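Side-chain contacts in NDP-rhamnosyltransferase (Saccharopolyspora spinosa, PDB 3TSA), which is probably a glycosyltransferase of the GT-B fold, built from two Rossmann-like domains and present as a two-chain assembly: residues L21-Q26 and V200-S205; T43-G46 and T50-G53; G297-A302 and I307-L312. All blocks are in the same frame, centred on the assembly; numbering follows the deposited sequence.

Contact 1. Residues L21-Q26 and V200-S205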
ATOM      1  N   LEU A  21      -5.074  -4.906   6.621  1.00 13.27           N
ATOM      2  CA  LEU A  21      -4.444  -5.295   7.889  1.00 13.22           C
ATOM      3  C   LEU A  21      -2.899  -5.145   7.808  1.00 15.21           C
ATOM      4  O   LEU A  21      -2.245  -4.713   8.781  1.00 13.06           O
ATOM      5  CB  LEU A  21      -4.819  -6.750   8.267  1.00 14.58           C
ATOM      6  CG  LEU A  21      -4.325  -7.221   9.631  1.00 17.66           C
ATOM      7  CD1 LEU A  21      -4.745  -6.321  10.832  1.00 20.96           C
ATOM      8  CD2 LEU A  21      -4.868  -8.638   9.886  1.00 18.36           C
ATOM      9  N   CYS A  22      -2.321  -5.532   6.676  1.00 15.60           N
ATOM     10  CA  CYS A  22      -0.860  -5.397   6.484  1.00 15.04           C
ATOM     11  C   CYS A  22      -0.496  -3.905   6.620  1.00 15.72           C
ATOM     12  O   CYS A  22       0.556  -3.586   7.249  1.00 14.50           O
ATOM     13  CB  CYS A  22      -0.440  -5.912   5.107  1.00 12.56           C
ATOM     14  SG  CYS A  22      -0.470  -7.713   5.061  1.00 15.88           S
ATOM     15  N   TRP A  23      -1.333  -3.027   6.049  1.00 16.65           N
ATOM     16  CA  TRP A  23      -1.052  -1.591   6.030  1.00 17.02           C
ATOM     17  C   TRP A  23      -1.261  -1.082   7.445  1.00 15.19           C
ATOM     18  O   TRP A  23      -0.496  -0.247   7.864  1.00 14.63           O
ATOM     19  CB  TRP A  23      -2.082  -0.857   5.266  1.00 20.30           C
ATOM     20  CG  TRP A  23      -1.941  -0.860   3.839  1.00 22.02           C
ATOM     21  CD1 TRP A  23      -0.775  -1.120   3.088  1.00 20.43           C
ATOM     22  CD2 TRP A  23      -2.987  -0.531   2.919  1.00 29.27           C
ATOM     23  NE1 TRP A  23      -1.109  -0.994   1.751  1.00 26.18           N
ATOM     24  CE2 TRP A  23      -2.439  -0.610   1.623  1.00 27.24           C
ATOM     25  CE3 TRP A  23      -4.364  -0.143   3.069  1.00 24.71           C
ATOM     26  CZ2 TRP A  23      -3.238  -0.310   0.459  1.00 24.80           C
ATOM     27  CZ3 TRP A  23      -5.132   0.032   1.954  1.00 24.67           C
ATOM     28  CH2 TRP A  23      -4.570  -0.059   0.655  1.00 22.48           C
ATOM     29  N   ALA A  24      -2.316  -1.557   8.157  1.00 14.91           N
ATOM     30  CA  ALA A  24      -2.515  -1.184   9.587  1.00 14.65           C
ATOM     31  C   ALA A  24      -1.260  -1.490  10.416  1.00 14.40           C
ATOM     32  O   ALA A  24      -0.890  -0.685  11.255  1.00 13.23           O
ATOM     33  CB  ALA A  24      -3.709  -1.948  10.210  1.00 13.67           C
ATOM     34  N   LEU A  25      -0.682  -2.679  10.208  1.00 13.96           N
ATOM     35  CA  LEU A  25       0.533  -3.136  10.893  1.00 14.22           C
ATOM     36  C   LEU A  25       1.682  -2.153  10.607  1.00 15.18           C
ATOM     37  O   LEU A  25       2.299  -1.659  11.550  1.00 14.34           O
ATOM     38  CB  LEU A  25       0.884  -4.593  10.477  1.00 12.88           C
ATOM     39  CG  LEU A  25      -0.059  -5.577  11.180  1.00 14.26           C
ATOM     40  CD1 LEU A  25      -0.051  -6.900  10.443  1.00 15.17           C
ATOM     41  CD2 LEU A  25       0.372  -5.796  12.647  1.00 14.99           C
ATOM     42  N   GLN A  26       1.936  -1.830   9.326  1.00 14.10           N
ATOM     43  CA  GLN A  26       3.088  -0.993   8.982  1.00 15.63           C
ATOM     44  C   GLN A  26       2.804   0.425   9.473  1.00 14.35           C
ATOM     45  O   GLN A  26       3.729   1.088   9.950  1.00 18.00           O
ATOM     46  CB  GLN A  26       3.282  -1.037   7.466  1.00 14.10           C
ATOM     47  CG  GLN A  26       3.766  -2.459   7.087  1.00 14.98           C
ATOM     48  CD  GLN A  26       4.326  -2.544   5.641  1.00 19.62           C
ATOM     49  OE1 GLN A  26       4.064  -1.713   4.829  1.00 23.91           O
ATOM     50  NE2 GLN A  26       5.185  -3.504   5.421  1.00 17.68           N
ATOM     51  N   VAL A 200     -12.337  -3.680   4.788  1.00 13.05           N
ATOM     52  CA  VAL A 200     -12.052  -2.365   4.193  1.00 13.78           C
ATOM     53  C   VAL A 200     -11.897  -2.662   2.727  1.00 15.83           C
ATOM     54  O   VAL A 200     -11.069  -3.469   2.351  1.00 15.90           O
ATOM     55  CB  VAL A 200     -10.728  -1.828   4.717  1.00 14.72           C
ATOM     56  CG1 VAL A 200     -10.353  -0.546   3.934  1.00 18.75           C
ATOM     57  CG2 VAL A 200     -10.919  -1.471   6.167  1.00 17.17           C
ATOM     58  N   PRO A 201     -12.683  -1.988   1.893  1.00 17.32           N
ATOM     59  CA  PRO A 201     -12.560  -2.348   0.491  1.00 19.25           C
ATOM     60  C   PRO A 201     -11.149  -2.039   0.009  1.00 21.40           C
ATOM     61  O   PRO A 201     -10.596  -0.947   0.254  1.00 24.59           O
ATOM     62  CB  PRO A 201     -13.645  -1.487  -0.201  1.00 19.25           C
ATOM     63  CG  PRO A 201     -14.697  -1.356   0.856  1.00 21.54           C
ATOM     64  CD  PRO A 201     -13.863  -1.142   2.158  1.00 20.48           C
ATOM     65  N   TYR A 202     -10.508  -3.035  -0.546  1.00 20.64           N
ATOM     66  CA  TYR A 202      -9.277  -2.841  -1.270  1.00 20.19           C
ATOM     67  C   TYR A 202      -9.441  -3.645  -2.478  1.00 20.82           C
ATOM     68  O   TYR A 202      -9.507  -4.874  -2.416  1.00 21.87           O
ATOM     69  CB  TYR A 202      -8.037  -3.368  -0.516  1.00 17.96           C
ATOM     70  CG  TYR A 202      -6.805  -3.255  -1.371  1.00 17.85           C
ATOM     71  CD1 TYR A 202      -6.328  -1.986  -1.776  1.00 18.45           C
ATOM     72  CD2 TYR A 202      -6.161  -4.406  -1.853  1.00 16.48           C
ATOM     73  CE1 TYR A 202      -5.195  -1.907  -2.623  1.00 16.60           C
ATOM     74  CE2 TYR A 202      -5.003  -4.358  -2.731  1.00 16.48           C
ATOM     75  CZ  TYR A 202      -4.528  -3.036  -3.066  1.00 14.68           C
ATOM     76  OH  TYR A 202      -3.447  -2.910  -3.953  1.00 17.98           O
ATOM     77  N   ASN A 203      -9.487  -2.929  -3.606  1.00 20.79           N
ATOM     78  CA  ASN A 203      -9.648  -3.567  -4.895  1.00 21.87           C
ATOM     79  C   ASN A 203      -8.511  -3.185  -5.857  1.00 21.76           C
ATOM     80  O   ASN A 203      -8.740  -3.076  -7.083  1.00 22.74           O
ATOM     81  CB  ASN A 203     -10.964  -3.108  -5.526  1.00 22.77           C
ATOM     82  CG  ASN A 203     -12.089  -2.899  -4.522  1.00 25.40           C
ATOM     83  OD1 ASN A 203     -12.612  -1.780  -4.390  1.00 25.28           O
ATOM     84  ND2 ASN A 203     -12.512  -3.976  -3.878  1.00 20.52           N
ATOM     85  N   GLY A 204      -7.319  -2.923  -5.324  1.00 20.36           N
ATOM     86  CA  GLY A 204      -6.164  -2.622  -6.168  1.00 18.55           C
ATOM     87  C   GLY A 204      -6.040  -1.108  -6.283  1.00 16.80           C
ATOM     88  O   GLY A 204      -6.855  -0.348  -5.760  1.00 17.35           O
ATOM     89  N   SER A 205      -5.016  -0.693  -7.025  1.00 17.81           N
ATOM     90  CA  SER A 205      -4.821   0.725  -7.312  1.00 16.74           C
ATOM     91  C   SER A 205      -5.453   1.150  -8.632  1.00 17.66           C
ATOM     92  O   SER A 205      -5.865   0.310  -9.423  1.00 17.76           O
ATOM     93  CB  SER A 205      -3.351   0.992  -7.326  1.00 16.88           C
ATOM     94  OG  SER A 205      -2.793   0.377  -8.495  1.00 17.08           O
TER
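W23 and Y202 meet in an offset edge-to-face aromatic pair that ties helix 19-27, in the N-terminal Rossmann-like domain of this GT-B fold, to the loop between strands 195-196 and 206-207. The indole presents its edge to the phenol face; the centroid of its six-membered ring lies 5.3 Å from that of Y202, and the planes are turned 79° apart. Followed outward, W23 leaves the helix with CB directed at the loop. CG stands anti to the carbonyl carbon, beside the backbone N (chi1 -81°), which sends the indole off the helix toward Y202. Its NE1 is satisfied by the carbonyl of A47, a bond that probably helps to hold the ring in this orientation. Farther out on the benzo ring, CZ2 of W23 lies 4.0 Å from CE1 of Y202. CH2, at the far end, makes the nearest approach, 3.6 Å from CD1 of Y202. This buried pair lies at the subunit interface: W23 also stacks on W23 of the second subunit, so one indole serves both an intrachain edge-to-face pair and an intersubunit stack. The phenol is covered from its own loop as well, where the backbone N of G204 sits 3.5 Å above the ring plane, over its centre.

Contact 2. Residues T43-G46 and T50-G53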
ATOM      1  N   THR A  43       0.511  -8.817  -7.041  1.00 15.69           N
ATOM      2  CA  THR A  43      -0.564  -8.389  -6.144  1.00 14.94           C
ATOM      3  C   THR A  43       0.078  -7.708  -4.864  1.00 14.63           C
ATOM      4  O   THR A  43      -0.377  -6.615  -4.397  1.00 16.39           O
ATOM      5  CB  THR A  43      -1.336  -9.571  -5.714  1.00 17.47           C
ATOM      6  OG1 THR A  43      -1.880 -10.145  -6.935  1.00 19.76           O
ATOM      7  CG2 THR A  43      -2.552  -9.123  -4.835  1.00 17.58           C
ATOM      8  N   ALA A  44       1.117  -8.364  -4.368  1.00 15.68           N
ATOM      9  CA  ALA A  44       1.832  -7.901  -3.142  1.00 14.61           C
ATOM     10  C   ALA A  44       2.512  -6.524  -3.392  1.00 12.31           C
ATOM     11  O   ALA A  44       2.279  -5.509  -2.730  1.00 16.01           O
ATOM     12  CB  ALA A  44       2.873  -8.971  -2.660  1.00 13.95           C
ATOM     13  N   HIS A  45       3.296  -6.491  -4.466  1.00 14.32           N
ATOM     14  CA  HIS A  45       3.949  -5.298  -4.866  1.00 15.77           C
ATOM     15  C   HIS A  45       3.022  -4.197  -5.233  1.00 17.11           C
ATOM     16  O   HIS A  45       3.265  -3.003  -4.845  1.00 16.57           O
ATOM     17  CB  HIS A  45       4.983  -5.532  -5.968  1.00 16.40           C
ATOM     18  CG  HIS A  45       6.107  -6.427  -5.564  1.00 17.34           C
ATOM     19  ND1 HIS A  45       7.018  -6.922  -6.470  1.00 19.93           N
ATOM     20  CD2 HIS A  45       6.490  -6.909  -4.343  1.00 17.53           C
ATOM     21  CE1 HIS A  45       7.913  -7.666  -5.836  1.00 19.88           C
ATOM     22  NE2 HIS A  45       7.598  -7.703  -4.550  1.00 17.35           N
ATOM     23  N   GLY A  46       1.877  -4.545  -5.844  1.00 16.21           N
ATOM     24  CA  GLY A  46       0.920  -3.527  -6.287  1.00 18.40           C
ATOM     25  C   GLY A  46       0.225  -2.815  -5.139  1.00 17.28           C
ATOM     26  O   GLY A  46      -0.344  -1.764  -5.333  1.00 18.61           O
ATOM     27  N   THR A  50       6.182  -5.552   0.658  1.00 12.67           N
ATOM     28  CA  THR A  50       7.405  -6.278   0.284  1.00 12.80           C
ATOM     29  C   THR A  50       7.234  -7.804   0.419  1.00 13.17           C
ATOM     30  O   THR A  50       6.478  -8.275   1.279  1.00 15.62           O
ATOM     31  CB  THR A  50       8.644  -5.797   1.104  1.00 13.68           C
ATOM     32  OG1 THR A  50       8.385  -5.986   2.465  1.00 18.86           O
ATOM     33  CG2 THR A  50       8.891  -4.312   0.809  1.00 13.38           C
ATOM     34  N   THR A  51       8.053  -8.508  -0.359  1.00 14.87           N
ATOM     35  CA  THR A  51       7.966  -9.962  -0.505  1.00 14.60           C
ATOM     36  C   THR A  51       9.246 -10.727  -0.228  1.00 16.10           C
ATOM     37  O   THR A  51      10.380 -10.189  -0.255  1.00 15.18           O
ATOM     38  CB  THR A  51       7.479 -10.365  -1.913  1.00 13.60           C
ATOM     39  OG1 THR A  51       8.396  -9.891  -2.917  1.00 16.32           O
ATOM     40  CG2 THR A  51       6.056  -9.871  -2.165  1.00 15.65           C
ATOM     41  N   ALA A  52       9.045 -11.980   0.150  1.00 15.52           N
ATOM     42  CA  ALA A  52      10.121 -12.954   0.147  1.00 17.00           C
ATOM     43  C   ALA A  52       9.691 -13.969  -0.913  1.00 17.93           C
ATOM     44  O   ALA A  52       8.575 -14.488  -0.871  1.00 19.29           O
ATOM     45  CB  ALA A  52      10.265 -13.600   1.494  1.00 17.27           C
ATOM     46  N   GLY A  53      10.559 -14.212  -1.889  1.00 19.52           N
ATOM     47  CA  GLY A  53      10.170 -15.173  -2.939  1.00 20.28           C
ATOM     48  C   GLY A  53      10.129 -16.628  -2.497  1.00 19.99           C
ATOM     49  O   GLY A  53      10.978 -17.121  -1.711  1.00 21.82           O
TER
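H45 and A44, neighbours near the end of helix 38-46, both reach T51 on strand 50-53, one by a polar and one by an apolar contact. Along the strand, T50 comes first: its CA lies 6.3 Å from the CA of H45, the nearest pair of CA atoms across the contact, yet its side chain turns from the helix to rest on L33. At T51 the direction reverses and the side chain enters with both branches. Its OG1, held between the backbone N and the carbonyl carbon (chi1 61°), lies 2.8 Å from NE2 of H45. This is a hydrogen bond in which either group may donate; it meets the imidazole at an edge, near the ring plane, and is somewhat bent at 149°. The other branch, CG2, presses on CB of A44 at 3.3 Å, tighter than ordinary van der Waals contact. A52 then turns its methyl away, onto L33, while its backbone is hydrogen-bonded to I34 and A36 of strand 31-36. T50 and T51 also pair with a strand of the second subunit, carrying the sheet across the interface. Such packing, with alternate strand side chains turned to the helix, belongs to the beta-alpha-beta crossover of a Rossmann-like domain, here strand 31-36, helix 38-46 and strand 50-53.

Contact 3. Residues G297-A302 and I307-L312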
ATOM      1  N   GLY A 297     -13.912 -10.106  -2.449  1.00 19.46           N
ATOM      2  CA  GLY A 297     -13.540  -8.663  -2.553  1.00 17.84           C
ATOM      3  C   GLY A 297     -14.632  -7.824  -3.253  1.00 16.29           C
ATOM      4  O   GLY A 297     -15.106  -6.791  -2.719  1.00 17.41           O
ATOM      5  N   THR A 298     -15.118  -8.341  -4.390  1.00 16.36           N
ATOM      6  CA  THR A 298     -16.227  -7.689  -5.134  1.00 15.17           C
ATOM      7  C   THR A 298     -17.458  -7.675  -4.235  1.00 16.30           C
ATOM      8  O   THR A 298     -18.102  -6.608  -4.041  1.00 14.92           O
ATOM      9  CB  THR A 298     -16.457  -8.374  -6.442  1.00 14.22           C
ATOM     10  OG1 THR A 298     -15.293  -8.135  -7.301  1.00 17.53           O
ATOM     11  CG2 THR A 298     -17.786  -7.841  -7.094  1.00 16.38           C
ATOM     12  N   ALA A 299     -17.773  -8.843  -3.671  1.00 14.25           N
ATOM     13  CA  ALA A 299     -19.063  -8.969  -2.919  1.00 14.31           C
ATOM     14  C   ALA A 299     -19.041  -8.197  -1.603  1.00 14.29           C
ATOM     15  O   ALA A 299     -20.044  -7.565  -1.243  1.00 14.70           O
ATOM     16  CB  ALA A 299     -19.389 -10.448  -2.688  1.00 12.53           C
ATOM     17  N   PHE A 300     -17.931  -8.263  -0.863  1.00 14.59           N
ATOM     18  CA  PHE A 300     -17.882  -7.563   0.395  1.00 15.95           C
ATOM     19  C   PHE A 300     -17.807  -6.048   0.154  1.00 14.23           C
ATOM     20  O   PHE A 300     -18.306  -5.271   0.972  1.00 12.65           O
ATOM     21  CB  PHE A 300     -16.702  -8.057   1.263  1.00 15.05           C
ATOM     22  CG  PHE A 300     -16.933  -9.381   1.926  1.00 16.92           C
ATOM     23  CD1 PHE A 300     -18.021 -10.225   1.624  1.00 21.38           C
ATOM     24  CD2 PHE A 300     -16.021  -9.804   2.850  1.00 15.87           C
ATOM     25  CE1 PHE A 300     -18.175 -11.506   2.316  1.00 17.65           C
ATOM     26  CE2 PHE A 300     -16.200 -10.995   3.554  1.00 15.06           C
ATOM     27  CZ  PHE A 300     -17.259 -11.866   3.240  1.00 15.71           C
ATOM     28  N   THR A 301     -17.221  -5.617  -0.974  1.00 14.65           N
ATOM     29  CA  THR A 301     -17.189  -4.185  -1.262  1.00 13.81           C
ATOM     30  C   THR A 301     -18.619  -3.744  -1.537  1.00 13.98           C
ATOM     31  O   THR A 301     -19.057  -2.713  -1.021  1.00 15.30           O
ATOM     32  CB  THR A 301     -16.287  -3.863  -2.452  1.00 14.50           C
ATOM     33  OG1 THR A 301     -14.934  -4.127  -2.091  1.00 15.51           O
ATOM     34  CG2 THR A 301     -16.408  -2.431  -2.900  1.00 14.10           C
ATOM     35  N   ALA A 302     -19.346  -4.517  -2.385  1.00 13.62           N
ATOM     36  CA  ALA A 302     -20.734  -4.217  -2.642  1.00 12.96           C
ATOM     37  C   ALA A 302     -21.519  -4.189  -1.293  1.00 12.50           C
ATOM     38  O   ALA A 302     -22.274  -3.224  -1.048  1.00 13.40           O
ATOM     39  CB  ALA A 302     -21.361  -5.196  -3.652  1.00 13.54           C
ATOM     40  N   ILE A 307     -25.025  -2.269  -1.514  1.00 14.11           N
ATOM     41  CA  ILE A 307     -25.415  -2.499  -2.919  1.00 12.63           C
ATOM     42  C   ILE A 307     -25.794  -3.994  -3.083  1.00 13.45           C
ATOM     43  O   ILE A 307     -24.985  -4.879  -2.827  1.00 13.09           O
ATOM     44  CB  ILE A 307     -24.281  -2.175  -3.855  1.00 10.96           C
ATOM     45  CG1 ILE A 307     -23.683  -0.752  -3.679  1.00 14.78           C
ATOM     46  CG2 ILE A 307     -24.763  -2.323  -5.352  1.00 12.72           C
ATOM     47  CD1 ILE A 307     -24.724   0.322  -3.727  1.00 17.15           C
ATOM     48  N   PRO A 308     -27.037  -4.246  -3.498  1.00 13.43           N
ATOM     49  CA  PRO A 308     -27.396  -5.665  -3.639  1.00 13.02           C
ATOM     50  C   PRO A 308     -26.683  -6.324  -4.807  1.00 14.47           C
ATOM     51  O   PRO A 308     -26.171  -5.673  -5.709  1.00 12.12           O
ATOM     52  CB  PRO A 308     -28.897  -5.667  -3.869  1.00 14.57           C
ATOM     53  CG  PRO A 308     -29.243  -4.340  -4.359  1.00 14.49           C
ATOM     54  CD  PRO A 308     -28.159  -3.349  -3.811  1.00 14.95           C
ATOM     55  N   GLN A 309     -26.668  -7.662  -4.786  1.00 12.70           N
ATOM     56  CA  GLN A 309     -25.922  -8.423  -5.754  1.00 12.90           C
ATOM     57  C   GLN A 309     -26.755  -9.527  -6.346  1.00 13.49           C
ATOM     58  O   GLN A 309     -27.590 -10.136  -5.692  1.00 13.49           O
ATOM     59  CB  GLN A 309     -24.635  -9.062  -5.165  1.00 13.81           C
ATOM     60  CG  GLN A 309     -23.705  -8.014  -4.528  1.00 13.61           C
ATOM     61  CD  GLN A 309     -23.419  -8.322  -3.095  1.00 18.03           C
ATOM     62  OE1 GLN A 309     -23.741  -7.537  -2.197  1.00 16.87           O
ATOM     63  NE2 GLN A 309     -22.852  -9.479  -2.856  1.00 11.10           N
ATOM     64  N   LEU A 310     -26.491  -9.747  -7.619  1.00 11.67           N
ATOM     65  CA  LEU A 310     -27.005 -10.951  -8.314  1.00 13.03           C
ATOM     66  C   LEU A 310     -25.749 -11.844  -8.471  1.00 13.23           C
ATOM     67  O   LEU A 310     -24.813 -11.439  -9.137  1.00 14.36           O
ATOM     68  CB  LEU A 310     -27.463 -10.493  -9.660  1.00 13.65           C
ATOM     69  CG  LEU A 310     -28.583 -11.303 -10.342  1.00 21.04           C
ATOM     70  CD1 LEU A 310     -28.970 -10.888 -11.762  1.00 16.19           C
ATOM     71  CD2 LEU A 310     -28.642 -12.724 -10.082  1.00 23.69           C
ATOM     72  N   VAL A 311     -25.785 -13.059  -7.897  1.00 11.98           N
ATOM     73  CA  VAL A 311     -24.565 -13.816  -7.680  1.00 12.08           C
ATOM     74  C   VAL A 311     -24.635 -15.075  -8.539  1.00 12.45           C
ATOM     75  O   VAL A 311     -25.652 -15.753  -8.544  1.00 14.07           O
ATOM     76  CB  VAL A 311     -24.385 -14.224  -6.213  1.00 11.21           C
ATOM     77  CG1 VAL A 311     -22.939 -14.757  -6.024  1.00 12.85           C
ATOM     78  CG2 VAL A 311     -24.553 -12.976  -5.259  1.00 14.15           C
ATOM     79  N   LEU A 312     -23.604 -15.277  -9.336  1.00 11.02           N
ATOM     80  CA  LEU A 312     -23.512 -16.527 -10.146  1.00 11.36           C
ATOM     81  C   LEU A 312     -22.370 -17.328  -9.618  1.00 10.88           C
ATOM     82  O   LEU A 312     -21.268 -17.361 -10.159  1.00 12.11           O
ATOM     83  CB  LEU A 312     -23.286 -16.131 -11.600  1.00 13.06           C
ATOM     84  CG  LEU A 312     -24.317 -15.321 -12.444  1.00 19.67           C
ATOM     85  CD1 LEU A 312     -24.594 -13.995 -11.936  1.00 22.33           C
ATOM     86  CD2 LEU A 312     -23.614 -15.128 -13.801  1.00 26.62           C
TER
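The meeting of A299 and A302 with I307 and Q309 is a buried helix-to-strand contact in the C-terminal Rossmann-like domain, within the beta-alpha-beta unit of strand 289-292, helix 296-304 and strand 309-311. The helix presents alanine methyls to the strand, and the two come close. The methyl of A302 points at the incoming chain and lies 3.8 Å from CG of Q309, so the aliphatic part of the glutamine packs alongside it. The Q309 chain leaves the strand with CG anti to the carbonyl carbon (chi1 -56°) and then bends at chi2, which lays its terminal amide against the helix, near the methyls of both A302 and A299. Where the chain returns from the helix, the backbone fastens the junction: N of I307 donates to O of A302 at 2.9 Å, a nearly straight bond (167°) that comes from above the carbonyl plane and not along a lone pair. CB of I307 faces CB of A302 at 4.2 Å, before the rest of that side chain heads off. Within the helix, O of G297 is gripped from opposite faces of its carbonyl plane by N of T301 and by OG1 of T301 at 2.7 Å; the same OG1 is also hydrogen-bonded to N203 and Y199. Around this junction, A302 and T298 rest on strand 289-292, helix 318-327 packs on A299, Q309 and V311, and helix 343-354 packs against P308, L310 and L312.

All three contacts are buried, but they differ in setting. Contacts 2 and 3 are counterparts, each joining the helix of a beta-alpha-beta unit to its following strand, one in each Rossmann-like domain; contact 1 instead brings a helix and a loop distant in sequence together. Contact 2 lies on the outermost strand of its sheet within the chain, where the second subunit extends it; contact 1 touches that subunit too, whereas no other chain touches contact 3. Their chemistry differs too: aromatic rings in contact 1, an imidazole-hydroxyl bond in contact 2, methyl packing and a backbone bond in contact 3. A probable hydrogen bond, N203 ND2 to T301 OG1 (3.0 Å), joins loop 200-205 to helix 296-304 of the C-terminal domain.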